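Local atomic coordinates of putative drug/sodium antiporter (Escherichia coli, PDB entry 4Z3N), a protein that probably works as a membrane antiporter of the MATE family, carrying the genotoxin colibactin across the cell membrane. Residues 285-295 and 365-376. Residues are numbered along the deposited sequence; the frame is centred on the assembly and turned at random.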
loop_
_atom_site.group_PDB
_atom_site.type_symbol
_atom_site.label_atom_id
_atom_site.label_comp_id
_atom_site.label_asym_id
_atom_site.label_seq_id
_atom_site.Cartn_x
_atom_site.Cartn_y
_atom_site.Cartn_z
ATOM N N ASP A 285 -20.590 20.175 -1.589
ATOM C CA ASP A 285 -21.822 19.411 -1.417
ATOM C C ASP A 285 -21.613 18.121 -0.601
ATOM O O ASP A 285 -20.879 17.220 -0.998
ATOM C CB ASP A 285 -22.424 19.110 -2.792
ATOM C CG ASP A 285 -23.758 18.399 -2.713
ATOM O OD1 ASP A 285 -23.890 17.436 -1.925
ATOM O OD2 ASP A 285 -24.677 18.798 -3.462
ATOM N N VAL A 286 -22.327 18.027 0.507
ATOM C CA VAL A 286 -22.312 16.882 1.406
ATOM C C VAL A 286 -22.579 15.548 0.702
ATOM O O VAL A 286 -22.140 14.499 1.177
ATOM C CB VAL A 286 -23.377 17.107 2.537
ATOM C CG1 VAL A 286 -23.527 15.909 3.464
ATOM C CG2 VAL A 286 -23.022 18.344 3.326
ATOM N N ASN A 287 -23.318 15.579 -0.410
ATOM C CA ASN A 287 -23.653 14.351 -1.152
ATOM C C ASN A 287 -22.437 13.779 -1.915
ATOM O O ASN A 287 -22.243 12.559 -1.986
ATOM C CB ASN A 287 -24.805 14.604 -2.132
ATOM C CG ASN A 287 -26.107 15.014 -1.437
ATOM O OD1 ASN A 287 -26.687 14.240 -0.675
ATOM N ND2 ASN A 287 -26.582 16.225 -1.730
ATOM N N ALA A 288 -21.617 14.672 -2.468
ATOM C CA ALA A 288 -20.372 14.286 -3.123
ATOM C C ALA A 288 -19.432 13.575 -2.140
ATOM O O ALA A 288 -18.691 12.655 -2.514
ATOM C CB ALA A 288 -19.698 15.495 -3.729
ATOM N N MET A 289 -19.475 13.992 -0.879
ATOM C CA MET A 289 -18.673 13.335 0.140
ATOM C C MET A 289 -19.212 11.935 0.416
ATOM O O MET A 289 -18.433 11.001 0.604
ATOM C CB MET A 289 -18.631 14.161 1.426
ATOM C CG MET A 289 -17.801 13.524 2.528
ATOM S SD MET A 289 -16.050 13.376 2.094
ATOM C CE MET A 289 -15.834 11.603 2.180
ATOM N N ALA A 290 -20.538 11.788 0.422
ATOM C CA ALA A 290 -21.154 10.468 0.511
ATOM C C ALA A 290 -20.865 9.606 -0.738
ATOM O O ALA A 290 -20.632 8.393 -0.623
ATOM C CB ALA A 290 -22.647 10.597 0.730
ATOM N N ALA A 291 -20.876 10.227 -1.920
ATOM C CA ALA A 291 -20.550 9.513 -3.167
ATOM C C ALA A 291 -19.152 8.867 -3.114
ATOM O O ALA A 291 -18.990 7.679 -3.397
ATOM C CB ALA A 291 -20.651 10.453 -4.363
ATOM N N PHE A 292 -18.158 9.665 -2.742
ATOM C CA PHE A 292 -16.783 9.210 -2.578
ATOM C C PHE A 292 -16.674 8.042 -1.608
ATOM O O PHE A 292 -15.872 7.142 -1.811
ATOM C CB PHE A 292 -15.916 10.379 -2.100
ATOM C CG PHE A 292 -14.455 10.074 -2.003
ATOM C CD1 PHE A 292 -13.849 9.195 -2.875
ATOM C CD2 PHE A 292 -13.677 10.701 -1.040
ATOM C CE1 PHE A 292 -12.485 8.935 -2.784
ATOM C CE2 PHE A 292 -12.319 10.446 -0.938
ATOM C CZ PHE A 292 -11.722 9.560 -1.810
ATOM N N THR A 293 -17.478 8.056 -0.550
ATOM C CA THR A 293 -17.466 6.951 0.403
ATOM C C THR A 293 -17.883 5.643 -0.284
ATOM O O THR A 293 -17.422 4.568 0.077
ATOM C CB THR A 293 -18.398 7.217 1.621
ATOM O OG1 THR A 293 -17.970 8.392 2.321
ATOM C CG2 THR A 293 -18.361 6.043 2.573
ATOM N N LEU A 294 -18.753 5.743 -1.283
ATOM C CA LEU A 294 -19.188 4.573 -2.031
ATOM C C LEU A 294 -18.142 4.131 -3.078
ATOM O O LEU A 294 -17.853 2.937 -3.211
ATOM C CB LEU A 294 -20.534 4.852 -2.704
ATOM C CG LEU A 294 -21.781 5.003 -1.819
ATOM C CD1 LEU A 294 -22.983 5.349 -2.673
ATOM C CD2 LEU A 294 -22.075 3.745 -1.019
ATOM N N THR A 295 -17.559 5.089 -3.799
ATOM C CA THR A 295 -16.637 4.755 -4.882
ATOM C C THR A 295 -15.305 4.208 -4.379
ATOM O O THR A 295 -14.680 3.372 -5.032
ATOM C CB THR A 295 -16.353 5.972 -5.780
ATOM O OG1 THR A 295 -15.537 6.921 -5.082
ATOM C CG2 THR A 295 -17.632 6.618 -6.212
ATOM N N VAL A 365 -30.533 7.926 -2.422
ATOM C CA VAL A 365 -30.430 9.377 -2.625
ATOM C C VAL A 365 -29.764 9.628 -3.982
ATOM O O VAL A 365 -28.597 9.253 -4.192
ATOM C CB VAL A 365 -29.622 10.053 -1.490
ATOM C CG1 VAL A 365 -29.659 11.558 -1.625
ATOM C CG2 VAL A 365 -30.150 9.625 -0.136
ATOM N N VAL A 366 -30.483 10.252 -4.908
ATOM C CA VAL A 366 -30.036 10.194 -6.299
ATOM C C VAL A 366 -28.933 11.204 -6.578
ATOM O O VAL A 366 -28.148 11.039 -7.511
ATOM C CB VAL A 366 -31.201 10.393 -7.282
ATOM C CG1 VAL A 366 -32.403 9.630 -6.786
ATOM C CG2 VAL A 366 -31.525 11.856 -7.451
ATOM N N ALA A 367 -28.867 12.245 -5.760
ATOM C CA ALA A 367 -27.741 13.159 -5.821
ATOM C C ALA A 367 -26.450 12.401 -5.473
ATOM O O ALA A 367 -25.392 12.673 -6.051
ATOM C CB ALA A 367 -27.947 14.334 -4.883
ATOM N N VAL A 368 -26.537 11.450 -4.540
ATOM C CA VAL A 368 -25.361 10.691 -4.152
ATOM C C VAL A 368 -24.918 9.700 -5.235
ATOM O O VAL A 368 -23.721 9.554 -5.478
ATOM C CB VAL A 368 -25.578 9.940 -2.830
ATOM C CG1 VAL A 368 -24.472 8.879 -2.617
ATOM C CG2 VAL A 368 -25.601 10.927 -1.684
ATOM N N SER A 369 -25.859 9.037 -5.896
ATOM C CA SER A 369 -25.486 8.111 -6.959
ATOM C C SER A 369 -25.145 8.886 -8.241
ATOM O O SER A 369 -24.408 8.398 -9.095
ATOM C CB SER A 369 -26.599 7.089 -7.221
ATOM O OG SER A 369 -27.472 7.561 -8.232
ATOM N N ASP A 370 -25.657 10.103 -8.369
ATOM C CA ASP A 370 -25.270 10.945 -9.501
ATOM C C ASP A 370 -23.835 11.446 -9.375
ATOM O O ASP A 370 -23.074 11.450 -10.343
ATOM C CB ASP A 370 -26.217 12.136 -9.649
ATOM C CG ASP A 370 -27.466 11.783 -10.411
ATOM O OD1 ASP A 370 -27.556 10.636 -10.914
ATOM O OD2 ASP A 370 -28.352 12.653 -10.520
ATOM N N TYR A 371 -23.471 11.876 -8.174
ATOM C CA TYR A 371 -22.127 12.360 -7.929
ATOM C C TYR A 371 -21.110 11.241 -8.124
ATOM O O TYR A 371 -20.026 11.457 -8.672
ATOM C CB TYR A 371 -22.020 12.923 -6.521
ATOM C CG TYR A 371 -22.320 14.393 -6.419
ATOM C CD1 TYR A 371 -21.838 15.286 -7.359
ATOM C CD2 TYR A 371 -23.080 14.895 -5.362
ATOM C CE1 TYR A 371 -22.110 16.646 -7.257
ATOM C CE2 TYR A 371 -23.351 16.254 -5.247
ATOM C CZ TYR A 371 -22.869 17.123 -6.201
ATOM O OH TYR A 371 -23.132 18.475 -6.103
ATOM N N ALA A 372 -21.469 10.044 -7.670
ATOM C CA ALA A 372 -20.582 8.903 -7.774
ATOM C C ALA A 372 -20.367 8.521 -9.238
ATOM O O ALA A 372 -19.281 8.069 -9.616
ATOM C CB ALA A 372 -21.132 7.737 -6.989
ATOM N N VAL A 373 -21.398 8.711 -10.055
ATOM C CA VAL A 373 -21.312 8.409 -11.477
ATOM C C VAL A 373 -20.526 9.495 -12.213
ATOM O O VAL A 373 -19.707 9.195 -13.094
ATOM C CB VAL A 373 -22.730 8.241 -12.115
ATOM C CG1 VAL A 373 -22.663 8.173 -13.659
ATOM C CG2 VAL A 373 -23.421 6.995 -11.545
ATOM N N LEU A 374 -20.754 10.751 -11.837
ATOM C CA LEU A 374 -20.044 11.874 -12.470
ATOM C C LEU A 374 -18.539 11.863 -12.144
ATOM O O LEU A 374 -17.716 12.227 -12.982
ATOM C CB LEU A 374 -20.677 13.215 -12.053
ATOM C CG LEU A 374 -20.028 14.452 -12.674
ATOM C CD1 LEU A 374 -20.149 14.472 -14.170
ATOM C CD2 LEU A 374 -20.601 15.735 -12.083
ATOM N N GLN A 375 -18.207 11.439 -10.923
ATOM C CA GLN A 375 -16.832 11.341 -10.444
ATOM C C GLN A 375 -16.081 10.270 -11.229
ATOM O O GLN A 375 -14.966 10.489 -11.743
ATOM C CB GLN A 375 -16.807 11.004 -8.947
ATOM C CG GLN A 375 -15.421 10.852 -8.371
ATOM C CD GLN A 375 -15.384 10.296 -6.958
ATOM O OE1 GLN A 375 -15.293 11.049 -5.987
ATOM N NE2 GLN A 375 -15.408 8.971 -6.838
ATOM N N THR A 376 -16.715 9.103 -11.319
ATOM C CA THR A 376 -16.150 7.989 -12.042
ATOM C C THR A 376 -15.968 8.344 -13.513
ATOM O O THR A 376 -14.909 8.087 -14.098
ATOM C CB THR A 376 -17.023 6.744 -11.909
ATOM O OG1 THR A 376 -17.105 6.363 -10.524
ATOM C CG2 THR A 376 -16.437 5.585 -12.742
#
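Q375 and T295 supply the inner polar link between these two helices. Amide NE2 of Q375 donates to OG1 of T295 at 2.7 Å, and OG1 lies in the amide plane, although the N-H...O angle of 141° shows a bent bond. With CG anti to the backbone N and the chain extended beyond it, Q375 spans the gap to the other helix. Neither end of the link depends on it alone: T295 OG1 is also hydrogen-bonded to OD2 of D299, and Q375 OE1 to the hydroxyl of Y277, so both amide atoms of the glutamine are engaged.

At the other end, D285 is the N-cap of helix 286-322. Its OD1 accepts from the backbone N of N287, while OD2 lies 3.1 Å from OH of Y371, at the edge of the tyrosine ring. The carboxylate stands 78° from the ring plane. A288 CB makes a CH-pi contact over one face, 3.9 Å from the centroid, and Y436 of helix 432-453 also touches this tyrosine.

Between the polar ends the fit is mostly apolar, with N287 as the polar member of the hole that receives V368. This knob sits among N287, A290, A291 and L294, its CG2 being 3.8 Å from CB of A290. A291 CB rests 3.4 Å from V368 O, close to A372; the axes of 286-295 and 366-376 approach to 7.8 Å, consistent with the small side chains of A291 and A372 meeting there. The -63° crossing and the single knob describe a steep helix-helix crossing within the all-helical second MatE region of this transporter.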